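Local coordinates for integron gene cassette protein HFX_CASS2 (Uncultured bacterium, PDB 3FXH) that is of unknown function but folds as an all-helical protein, encoded on a mobile integron gene cassette, whose assembly contains two copies of the chain, at residues Ile63-Leu66 with Ala67-Ser71; Glu33-Arg36 with Glu37-Leu41; His54-Glu58 with Gln59-Ile63; Ser91-Ile94 with Glu95-Gly99; Ala120-Ile123 with Cys124-Ile127. All blocks are in the same frame, centred on the assembly; numbering follows the deposited sequence.

Contact 1. Residues Ile63-Leu66 with Ala67-Ser71; sequences IAFL and AEKYS
Phe-65 and Lys-69, with Leu-66 and Tyr-70, make a pair of i to i+4 contacts along helix 62-69, the shortest helix of this all-helical fold, close to its C-terminal end. Among the backbone bonds, Ala-67 N donates to Ile-63 O, Glu-68 N to Ala-64 O with a further weak bond to Phe-65 O, and Lys-69 N meets Phe-65 O almost straight at 2.8 Å. Tyr-70 N still bonds to Leu-66 O (2.9 Å), but Tyr-70 itself is the first residue to leave helical phi/psi. On the more exposed flank the aliphatic part of Lys-69 runs beside the Phe-65 ring, both side chains pointing the same way; Lys-69 CD reaches Phe-65 CE1 at 3.6 Å and CZ at 3.7 Å. Each has CG anti to its own backbone nitrogen (chi1 178° for Phe-65, 174° for Lys-69), which sends the two along a common path, with Lys-69 CB over one face of the ring. Lys-69 CG also lies 3.6 Å above the centre of the Tyr-70 ring. The buried flank is looser: Leu-66 CD2 approaches Tyr-70 CE2 at 4.0 Å, and Leu-66 O sits at the edge of the tyrosine ring, 3.6 Å from Tyr-70 CD2. Around this helix, Ile-63, Leu-66 and Tyr-70 pack on Ile-34, Ile-38 and Leu-41 of helix 24-43, while Phe-65 rests on Gln-52 and Leu-56 of helix 50-58.

Contact 2. Residues Glu33-Arg36 with Glu37-Leu41; sequences EIIR and EICRL
Arg-36 and Glu-37, neighbours in helix 24-43, run side by side in the same direction, joined by a salt bridge: Arg-36 NE donates to Glu-37 OE2 at 2.8 Å, nearly straight (166°). The bond uses the anti lone pair of OE2 and lies in the guanidinium plane, yet the guanidinium and carboxylate planes are 65° apart, and the second bond, from Arg-36 NH2, is weak. Glu-37 gets there by bending at chi2 (-61°). One step outward, Arg-36 NH2 bridges to Glu-33 OE2 at 3.0 Å, and Arg-40 NH1 donates to the syn lone pair of Glu-37 OE1, also at 3.0 Å, completing a four-residue salt-bridge network. On another side of the helix Ile-34 CG2 touches Ile-38 CD1 at 3.6 Å, the two isoleucines lying side by side. Loop backbone fixes the network from outside: Glu-33 accepts from Tyr-77 N and Tyr-78 N, Glu-37 OE1 from Lys-75 N, and Arg-36 NH2 donates to Lys-75 O. Arg-40 NE reaches Gly-111 O of the second subunit. With both glutamates buried, the alternating charges and backbone N-H groups probably keep their carboxylates ionised and hold both arginine head groups in set orientations beside the subunit interface.

Contact 3. Residues His54-Glu58 with Gln59-Ile63; sequences HELSE and QERFI
The guanidinium of Arg-61 carries Leu-56 on one face, with Leu-56 CD2 3.6 Å above its centre, and the side-chain amide of Gln-59 at its edge. These groups meet where a Schellman motif ends helix 50-58 and the chain turns into helix 62-69. Glu-60, with positive phi (52°), is the C-prime residue: Arg-61 N returns to Leu-56 O at 2.8 Å, and Glu-60 N reaches Ser-57 O at 2.8 Å from above the carbonyl plane. The turn brings Arg-61 back over the last helical turn. At the other flat group, the Phe-62 ring, Leu-56 CD1 lies at the edge, and Leu-56 CB is 4.2 Å from Phe-62 CB. Phe-62 points inward, meeting Phe-53 edge-to-face and touching Ile-38 and Ala-120. Gln-59 lies alongside Glu-55, its NE2 3.2 Å from Glu-55 CG, with amide and carboxylate planes 54° apart. Glu-55 OE2 stays 4.3 Å from Arg-61 NH2, too far apart for a salt bridge, though the opposite charges may still attract. Gln-59 OE1 instead receives two of the arginine's nitrogens side-on, in the amide and guanidinium planes alike: Arg-61 NE at 2.6 Å and Arg-61 NH2 at 2.8 Å.

Contact 4. Residues Ser91-Ile94 with Glu95-Gly99; sequences SSFI and ENAFG
Ile-94 and Phe-98 lie side by side one turn apart on helix 88-102, pointing the same way, and Ile-94 meets the edge of the aromatic ring. The branch in contact is Ile-94 CG2, held in the ring plane 3.7 Å from Phe-98 CE2. With CG2 anti to the backbone nitrogen and CG1 anti to the carbonyl carbon (chi1 -66°), the isoleucine presents its short branch to the phenylalanine and its long one elsewhere. Ile-94 O, the carbonyl that accepts Phe-98 N, also lies at this ring edge, 3.3 Å from Phe-98 CD2. A second, looser pair occupies a neighbouring side of the helix: Phe-93 CE2 comes within 4.4 Å of Ala-97 CB. Ala-97 CB sits closer to the backbone, 3.2 Å from Phe-93 O. Glu-95 keeps CG beside its backbone nitrogen (chi1 -63°), which lays CG 3.2 Å from Ser-91 O; the bend at chi2 then directs the carboxylate to helix 62-69, where OE1 accepts Ile-63 N and OE2 accepts Ala-64 N. Ile-94 packs on Ile-34, and Phe-98 on Phe-62 and Cys-124. The helix thus offers a hydrocarbon surface to the core, while one carboxylate satisfies two N-H groups in the first turn of another helix, where its negative charge would probably be favoured by the helix dipole.

Contact 5. Residues Ala120-Ile123 with Cys124-Ile127; sequences AINI and CLAI
Ile-123 and Ile-127 supply the apolar side-chain contact within this part of helix 116-131, and the peptide groups supply most of its polar bonds. Among the backbone bonds, Cys-124 N meets Ala-120 O at 2.8 Å and Ile-127 N meets Ile-123 O at 2.9 Å. The bonds in the middle are longer: Leu-125 N to Ile-121 O and Ala-126 N to Asn-122 O are both 3.2 Å, and Leu-125 N makes an additional weak bond to Asn-122 O. One side chain adds to the hydrogen bonds: the Asn-122 amide turns back along the helix, where its ND2 donates to Leu-118 O. In the apolar group, Ile-123 CG2 touches Ile-127 CD1 at 4.0 Å, the two side chains set at a slant to one another. Ile-127 keeps CG1 beside its backbone nitrogen (chi1 -66°), which lays that branch back over the previous turn, 3.3 Å from Ile-123 O. Carbon-to-carbonyl contacts form a third group: Cys-124 CB lies 3.3 Å from Ile-121 O, Leu-125 CG is 3.5 Å from the same oxygen, and Ala-126 CB nestles against Ile-123 O. Different sides of the helix face different neighbours. Cys-124 packs on Val-31, Ile-34 and Ile-35 of helix 24-43 and on Phe-98, and Ile-127 on Ala-97. Ile-121, Asn-122 and Leu-125 instead meet Ile-35, Arg-36 and His-32 of the second subunit. Such a helix, apolar on several sides and enclosed by its own chain and a partner, is typical of a core helix in an all-alpha fold that also lines a subunit interface.

Contacts 2 and 5 are the most buried, and their helices, 24-43 and 116-131, pack together and both meet the second subunit; contacts 1, 3 and 4 touch no other chain. Contact 2 combines apolar packing with a buried ionic network, whereas contact 5 relies on apolar packing and backbone hydrogen bonds. Contacts 1 and 3 share Ile-63 and helix 62-69, and both include a helix end with more exposed polar chains. Contact 4 stands between these groups: Glu-95 bonds to the start of helix 62-69, while Phe-98 reaches Cys-124 of contact 5. Ile-34 of contact 2 packs on both Ile-63 and Ile-94, joining three helices.

Contact 1. Residues Ile63-Leu66 with Ala67-Ser71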
# COMPACT_ATOMS: atom_id res chain seq x y z
N ILE A 63 -14.94 3.19 -3.95
CA ILE A 63 -14.15 3.31 -5.19
C ILE A 63 -14.85 4.22 -6.20
O ILE A 63 -14.22 5.10 -6.78
CB ILE A 63 -13.81 1.94 -5.79
CG1 ILE A 63 -12.97 1.13 -4.80
CG2 ILE A 63 -13.02 2.11 -7.08
CD1 ILE A 63 -11.65 1.79 -4.49
N ALA A 64 -16.14 4.03 -6.39
CA ALA A 64 -16.93 4.91 -7.25
C ALA A 64 -16.76 6.37 -6.84
O ALA A 64 -16.63 7.26 -7.68
CB ALA A 64 -18.40 4.51 -7.22
N PHE A 65 -16.79 6.62 -5.53
CA PHE A 65 -16.63 7.97 -5.03
C PHE A 65 -15.30 8.59 -5.46
O PHE A 65 -15.27 9.72 -5.95
CB PHE A 65 -16.80 8.03 -3.50
CG PHE A 65 -16.61 9.40 -2.93
CD1 PHE A 65 -15.34 9.85 -2.58
CD2 PHE A 65 -17.69 10.26 -2.77
CE1 PHE A 65 -15.15 11.12 -2.07
CE2 PHE A 65 -17.51 11.53 -2.25
CZ PHE A 65 -16.24 11.97 -1.90
N LEU A 66 -14.21 7.84 -5.29
CA LEU A 66 -12.89 8.32 -5.70
C LEU A 66 -12.85 8.57 -7.20
O LEU A 66 -12.33 9.59 -7.66
CB LEU A 66 -11.80 7.30 -5.33
CG LEU A 66 -11.53 6.99 -3.86
CD1 LEU A 66 -10.29 6.10 -3.76
CD2 LEU A 66 -11.34 8.25 -3.04
N ALA A 67 -13.38 7.61 -7.95
CA ALA A 67 -13.37 7.68 -9.41
C ALA A 67 -14.04 8.96 -9.89
O ALA A 67 -13.62 9.58 -10.87
CB ALA A 67 -14.08 6.46 -10.01
N GLU A 68 -15.09 9.35 -9.17
CA GLU A 68 -15.91 10.49 -9.55
C GLU A 68 -15.29 11.78 -9.03
O GLU A 68 -15.09 12.73 -9.79
CB GLU A 68 -17.32 10.33 -9.00
CG GLU A 68 -18.24 11.50 -9.31
CD GLU A 68 -18.61 11.57 -10.77
OE1 GLU A 68 -19.28 10.64 -11.27
OE2 GLU A 68 -18.24 12.57 -11.43
N LYS A 69 -14.99 11.83 -7.74
CA LYS A 69 -14.44 13.05 -7.15
C LYS A 69 -13.14 13.45 -7.84
O LYS A 69 -12.91 14.63 -8.13
CB LYS A 69 -14.21 12.89 -5.65
CG LYS A 69 -13.51 14.09 -5.02
CD LYS A 69 -13.70 14.12 -3.51
CE LYS A 69 -13.35 15.48 -2.94
NZ LYS A 69 -13.74 15.58 -1.50
N TYR A 70 -12.29 12.47 -8.09
CA TYR A 70 -10.97 12.75 -8.63
C TYR A 70 -10.84 12.41 -10.11
O TYR A 70 -9.73 12.20 -10.62
CB TYR A 70 -9.92 12.02 -7.80
CG TYR A 70 -9.96 12.45 -6.36
CD1 TYR A 70 -9.50 13.71 -5.98
CD2 TYR A 70 -10.51 11.63 -5.39
CE1 TYR A 70 -9.55 14.11 -4.65
CE2 TYR A 70 -10.57 12.02 -4.06
CZ TYR A 70 -10.09 13.26 -3.70
OH TYR A 70 -10.15 13.64 -2.38
N SER A 71 -11.97 12.41 -10.81
CA SER A 71 -12.03 11.99 -12.21
C SER A 71 -11.10 12.79 -13.12
O SER A 71 -10.72 12.31 -14.18
CB SER A 71 -13.46 12.07 -12.73
OG SER A 71 -13.91 13.40 -12.75

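Contact 2. Residues Glu33-Arg36 with Glu37-Leu41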
# COMPACT_ATOMS: atom_id res chain seq x y z
N GLU A 33 -3.84 -1.41 -8.34
CA GLU A 33 -4.18 -0.13 -8.95
C GLU A 33 -4.82 0.85 -7.96
O GLU A 33 -4.53 2.05 -7.99
CB GLU A 33 -5.11 -0.35 -10.15
CG GLU A 33 -5.84 0.90 -10.56
CD GLU A 33 -6.40 0.79 -11.96
OE1 GLU A 33 -7.62 0.61 -12.11
OE2 GLU A 33 -5.60 0.87 -12.92
N ILE A 34 -5.71 0.35 -7.12
CA ILE A 34 -6.29 1.22 -6.11
C ILE A 34 -5.20 1.80 -5.21
O ILE A 34 -5.17 2.99 -4.95
CB ILE A 34 -7.32 0.50 -5.24
CG1 ILE A 34 -8.56 0.16 -6.07
CG2 ILE A 34 -7.71 1.37 -4.04
CD1 ILE A 34 -9.46 -0.91 -5.41
N ILE A 35 -4.32 0.94 -4.72
CA ILE A 35 -3.25 1.40 -3.85
C ILE A 35 -2.42 2.48 -4.54
O ILE A 35 -2.17 3.54 -3.97
CB ILE A 35 -2.36 0.24 -3.34
CG1 ILE A 35 -3.19 -0.71 -2.46
CG2 ILE A 35 -1.14 0.80 -2.57
CD1 ILE A 35 -2.42 -1.93 -1.92
N ARG A 36 -2.03 2.22 -5.78
CA ARG A 36 -1.27 3.20 -6.57
C ARG A 36 -1.98 4.56 -6.67
O ARG A 36 -1.38 5.59 -6.42
CB ARG A 36 -0.98 2.67 -7.98
CG ARG A 36 -0.25 3.66 -8.89
CD ARG A 36 -0.29 3.23 -10.35
NE ARG A 36 -1.61 3.47 -10.95
CZ ARG A 36 -2.31 2.54 -11.59
NH1 ARG A 36 -1.84 1.31 -11.69
NH2 ARG A 36 -3.49 2.84 -12.12
N GLU A 37 -3.26 4.56 -7.03
CA GLU A 37 -3.98 5.81 -7.22
C GLU A 37 -4.27 6.55 -5.91
O GLU A 37 -4.28 7.78 -5.87
CB GLU A 37 -5.26 5.58 -8.01
CG GLU A 37 -4.95 5.13 -9.43
CD GLU A 37 -4.16 6.20 -10.20
OE1 GLU A 37 -4.58 7.38 -10.20
OE2 GLU A 37 -3.11 5.85 -10.78
N ILE A 38 -4.47 5.81 -4.84
CA ILE A 38 -4.64 6.45 -3.55
C ILE A 38 -3.32 7.08 -3.15
O ILE A 38 -3.30 8.21 -2.65
CB ILE A 38 -5.14 5.47 -2.46
CG1 ILE A 38 -6.57 5.04 -2.76
CG2 ILE A 38 -5.11 6.14 -1.09
CD1 ILE A 38 -7.12 4.03 -1.71
N CYS A 39 -2.21 6.37 -3.38
CA CYS A 39 -0.91 7.00 -3.11
C CYS A 39 -0.78 8.32 -3.86
O CYS A 39 -0.33 9.31 -3.30
CB CYS A 39 0.25 6.07 -3.44
SG CYS A 39 0.47 4.74 -2.24
N ARG A 40 -1.16 8.34 -5.14
CA ARG A 40 -1.14 9.61 -5.89
C ARG A 40 -2.01 10.69 -5.23
O ARG A 40 -1.60 11.84 -5.15
CB ARG A 40 -1.62 9.44 -7.33
CG ARG A 40 -0.77 8.52 -8.19
CD ARG A 40 -1.35 8.49 -9.60
NE ARG A 40 -1.19 9.79 -10.25
CZ ARG A 40 -2.02 10.28 -11.17
NH1 ARG A 40 -3.08 9.57 -11.55
NH2 ARG A 40 -1.80 11.48 -11.71
N LEU A 41 -3.21 10.33 -4.79
CA LEU A 41 -4.07 11.31 -4.12
C LEU A 41 -3.35 11.86 -2.90
O LEU A 41 -3.35 13.06 -2.66
CB LEU A 41 -5.41 10.70 -3.69
CG LEU A 41 -6.29 10.24 -4.84
CD1 LEU A 41 -7.50 9.46 -4.33
CD2 LEU A 41 -6.73 11.48 -5.62

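Contact 3. Residues His54-Glu58 with Gln59-Ile63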
# COMPACT_ATOMS: atom_id res chain seq x y z
N HIS A 54 -15.83 5.38 6.30
CA HIS A 54 -16.68 4.29 6.79
C HIS A 54 -18.07 4.32 6.17
O HIS A 54 -18.67 3.27 5.91
CB HIS A 54 -16.75 4.29 8.34
CG HIS A 54 -15.53 3.72 8.98
ND1 HIS A 54 -15.25 2.37 8.99
CD2 HIS A 54 -14.48 4.32 9.60
CE1 HIS A 54 -14.09 2.16 9.59
NE2 HIS A 54 -13.60 3.32 9.97
N GLU A 55 -18.58 5.52 5.91
CA GLU A 55 -19.89 5.67 5.28
C GLU A 55 -19.87 5.15 3.84
O GLU A 55 -20.70 4.33 3.45
CB GLU A 55 -20.32 7.14 5.32
CG GLU A 55 -21.53 7.49 4.47
CD GLU A 55 -21.97 8.95 4.65
OE1 GLU A 55 -21.50 9.59 5.61
OE2 GLU A 55 -22.77 9.44 3.82
N LEU A 56 -18.91 5.63 3.05
CA LEU A 56 -18.77 5.19 1.67
C LEU A 56 -18.58 3.67 1.54
O LEU A 56 -19.18 3.03 0.68
CB LEU A 56 -17.61 5.92 0.99
CG LEU A 56 -17.82 7.44 0.90
CD1 LEU A 56 -16.59 8.11 0.33
CD2 LEU A 56 -19.04 7.73 0.04
N SER A 57 -17.74 3.11 2.40
CA SER A 57 -17.45 1.68 2.37
C SER A 57 -18.68 0.87 2.73
O SER A 57 -18.98 -0.14 2.08
CB SER A 57 -16.31 1.35 3.33
OG SER A 57 -15.13 2.05 2.98
N GLU A 58 -19.38 1.29 3.78
CA GLU A 58 -20.59 0.62 4.21
C GLU A 58 -21.64 0.63 3.09
O GLU A 58 -22.41 -0.33 2.93
CB GLU A 58 -21.13 1.30 5.48
CG GLU A 58 -22.54 0.93 5.86
CD GLU A 58 -23.00 1.66 7.11
OE1 GLU A 58 -22.32 2.64 7.51
OE2 GLU A 58 -24.02 1.25 7.70
N GLN A 59 -21.67 1.72 2.34
CA GLN A 59 -22.60 1.84 1.23
C GLN A 59 -21.98 1.23 -0.02
O GLN A 59 -22.52 1.36 -1.12
CB GLN A 59 -22.93 3.31 0.98
CG GLN A 59 -23.83 3.93 2.04
CD GLN A 59 -23.79 5.45 1.99
OE1 GLN A 59 -23.49 6.03 0.95
NE2 GLN A 59 -24.09 6.08 3.11
N GLU A 60 -20.84 0.57 0.16
CA GLU A 60 -20.18 -0.14 -0.92
C GLU A 60 -19.97 0.75 -2.15
O GLU A 60 -20.27 0.34 -3.27
CB GLU A 60 -20.98 -1.40 -1.29
CG GLU A 60 -21.36 -2.28 -0.09
CD GLU A 60 -21.63 -3.73 -0.50
OE1 GLU A 60 -21.86 -3.98 -1.71
OE2 GLU A 60 -21.60 -4.62 0.38
N ARG A 61 -19.45 1.96 -1.94
CA ARG A 61 -19.24 2.90 -3.04
C ARG A 61 -18.00 3.79 -2.85
O ARG A 61 -17.91 4.90 -3.39
CB ARG A 61 -20.50 3.74 -3.29
CG ARG A 61 -20.74 4.86 -2.29
CD ARG A 61 -22.09 5.53 -2.56
NE ARG A 61 -22.50 6.39 -1.44
CZ ARG A 61 -22.36 7.71 -1.42
NH1 ARG A 61 -21.86 8.35 -2.47
NH2 ARG A 61 -22.75 8.40 -0.35
N PHE A 62 -17.04 3.29 -2.10
CA PHE A 62 -15.81 4.03 -1.85
C PHE A 62 -15.05 4.24 -3.16
O PHE A 62 -14.61 5.35 -3.47
CB PHE A 62 -14.95 3.29 -0.84
CG PHE A 62 -13.57 3.83 -0.71
CD1 PHE A 62 -13.34 5.11 -0.21
CD2 PHE A 62 -12.48 3.05 -1.05
CE1 PHE A 62 -12.04 5.62 -0.08
CE2 PHE A 62 -11.16 3.54 -0.93
CZ PHE A 62 -10.95 4.83 -0.44
N ILE A 63 -14.94 3.19 -3.95
CA ILE A 63 -14.15 3.31 -5.19
C ILE A 63 -14.85 4.22 -6.20
O ILE A 63 -14.22 5.10 -6.78
CB ILE A 63 -13.81 1.94 -5.79
CG1 ILE A 63 -12.97 1.13 -4.80
CG2 ILE A 63 -13.02 2.11 -7.08
CD1 ILE A 63 -11.65 1.79 -4.49

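Contact 4. Residues Ser91-Ile94 with Glu95-Gly99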
# COMPACT_ATOMS: atom_id res chain seq x y z
N SER A 91 -15.15 -5.26 -9.70
CA SER A 91 -15.49 -4.00 -9.04
C SER A 91 -16.48 -4.21 -7.89
O SER A 91 -16.32 -3.63 -6.82
CB SER A 91 -16.03 -2.99 -10.06
OG SER A 91 -15.07 -2.78 -11.09
N SER A 92 -17.49 -5.03 -8.12
CA SER A 92 -18.47 -5.33 -7.08
C SER A 92 -17.83 -6.08 -5.92
O SER A 92 -18.13 -5.80 -4.76
CB SER A 92 -19.63 -6.15 -7.65
OG SER A 92 -20.35 -5.40 -8.62
N PHE A 93 -16.95 -7.04 -6.22
CA PHE A 93 -16.23 -7.75 -5.16
C PHE A 93 -15.43 -6.77 -4.32
O PHE A 93 -15.47 -6.80 -3.09
CB PHE A 93 -15.28 -8.82 -5.71
CG PHE A 93 -14.34 -9.39 -4.66
CD1 PHE A 93 -14.71 -10.47 -3.89
CD2 PHE A 93 -13.09 -8.82 -4.46
CE1 PHE A 93 -13.85 -10.99 -2.92
CE2 PHE A 93 -12.22 -9.32 -3.49
CZ PHE A 93 -12.60 -10.42 -2.73
N ILE A 94 -14.69 -5.89 -4.99
CA ILE A 94 -13.88 -4.91 -4.28
C ILE A 94 -14.72 -3.95 -3.43
O ILE A 94 -14.43 -3.74 -2.26
CB ILE A 94 -12.95 -4.15 -5.25
CG1 ILE A 94 -11.91 -5.11 -5.83
CG2 ILE A 94 -12.25 -2.97 -4.56
CD1 ILE A 94 -11.08 -4.51 -6.92
N GLU A 95 -15.78 -3.36 -4.01
CA GLU A 95 -16.64 -2.46 -3.24
C GLU A 95 -17.23 -3.14 -2.01
O GLU A 95 -17.30 -2.55 -0.93
CB GLU A 95 -17.77 -1.90 -4.11
CG GLU A 95 -17.29 -1.04 -5.28
CD GLU A 95 -16.93 0.38 -4.87
OE1 GLU A 95 -16.37 0.58 -3.77
OE2 GLU A 95 -17.20 1.29 -5.67
N ASN A 96 -17.69 -4.38 -2.17
CA ASN A 96 -18.25 -5.13 -1.06
C ASN A 96 -17.17 -5.46 -0.03
O ASN A 96 -17.42 -5.45 1.17
CB ASN A 96 -18.91 -6.41 -1.56
CG ASN A 96 -19.31 -7.34 -0.42
OD1 ASN A 96 -20.38 -7.20 0.17
ND2 ASN A 96 -18.45 -8.30 -0.11
N ALA A 97 -15.98 -5.75 -0.52
CA ALA A 97 -14.87 -6.09 0.36
C ALA A 97 -14.51 -4.90 1.26
O ALA A 97 -14.27 -5.08 2.45
CB ALA A 97 -13.67 -6.56 -0.43
N PHE A 98 -14.50 -3.69 0.71
CA PHE A 98 -14.29 -2.51 1.54
C PHE A 98 -15.36 -2.41 2.63
O PHE A 98 -15.06 -2.12 3.79
CB PHE A 98 -14.28 -1.23 0.71
CG PHE A 98 -12.93 -0.87 0.17
CD1 PHE A 98 -12.02 -0.16 0.95
CD2 PHE A 98 -12.55 -1.25 -1.11
CE1 PHE A 98 -10.77 0.17 0.46
CE2 PHE A 98 -11.31 -0.92 -1.60
CZ PHE A 98 -10.41 -0.22 -0.81
N GLY A 99 -16.61 -2.63 2.23
CA GLY A 99 -17.72 -2.58 3.16
C GLY A 99 -17.51 -3.55 4.31
O GLY A 99 -17.67 -3.18 5.48

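Contact 5. Residues Ala120-Ile123 with Cys124-Ile127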
# COMPACT_ATOMS: atom_id res chain seq x y z
N ALA A 120 -7.67 2.95 3.90
CA ALA A 120 -8.07 2.22 2.69
C ALA A 120 -6.92 1.39 2.14
O ALA A 120 -7.14 0.27 1.64
CB ALA A 120 -8.59 3.19 1.64
N ILE A 121 -5.71 1.91 2.20
CA ILE A 121 -4.55 1.13 1.72
C ILE A 121 -4.35 -0.13 2.56
O ILE A 121 -4.10 -1.22 2.03
CB ILE A 121 -3.30 1.99 1.71
CG1 ILE A 121 -3.40 3.04 0.57
CG2 ILE A 121 -2.04 1.14 1.59
CD1 ILE A 121 -2.28 4.05 0.58
N ASN A 122 -4.48 0.01 3.88
CA ASN A 122 -4.39 -1.17 4.75
C ASN A 122 -5.48 -2.20 4.44
O ASN A 122 -5.21 -3.40 4.41
CB ASN A 122 -4.42 -0.75 6.22
CG ASN A 122 -3.08 -0.22 6.70
OD1 ASN A 122 -2.16 -0.99 6.94
ND2 ASN A 122 -2.96 1.10 6.83
N ILE A 123 -6.70 -1.73 4.20
CA ILE A 123 -7.80 -2.62 3.86
C ILE A 123 -7.51 -3.30 2.51
O ILE A 123 -7.77 -4.50 2.35
CB ILE A 123 -9.16 -1.89 3.89
CG1 ILE A 123 -9.55 -1.63 5.36
CG2 ILE A 123 -10.26 -2.74 3.22
CD1 ILE A 123 -10.79 -0.76 5.55
N CYS A 124 -6.92 -2.56 1.57
CA CYS A 124 -6.51 -3.19 0.31
C CYS A 124 -5.64 -4.42 0.55
O CYS A 124 -5.79 -5.42 -0.15
CB CYS A 124 -5.77 -2.21 -0.60
SG CYS A 124 -6.88 -1.03 -1.42
N LEU A 125 -4.72 -4.36 1.51
CA LEU A 125 -3.87 -5.52 1.78
C LEU A 125 -4.67 -6.67 2.35
O LEU A 125 -4.41 -7.83 2.07
CB LEU A 125 -2.71 -5.16 2.73
CG LEU A 125 -1.90 -3.91 2.37
CD1 LEU A 125 -0.96 -3.52 3.51
CD2 LEU A 125 -1.11 -4.13 1.11
N ALA A 126 -5.66 -6.36 3.18
CA ALA A 126 -6.53 -7.40 3.70
C ALA A 126 -7.29 -8.05 2.54
O ALA A 126 -7.53 -9.24 2.55
CB ALA A 126 -7.49 -6.83 4.73
N ILE A 127 -7.65 -7.26 1.54
CA ILE A 127 -8.41 -7.76 0.39
C ILE A 127 -7.53 -8.66 -0.46
O ILE A 127 -7.96 -9.70 -0.94
CB ILE A 127 -9.01 -6.59 -0.43
CG1 ILE A 127 -10.05 -5.84 0.40
CG2 ILE A 127 -9.67 -7.09 -1.73
CD1 ILE A 127 -10.62 -4.58 -0.30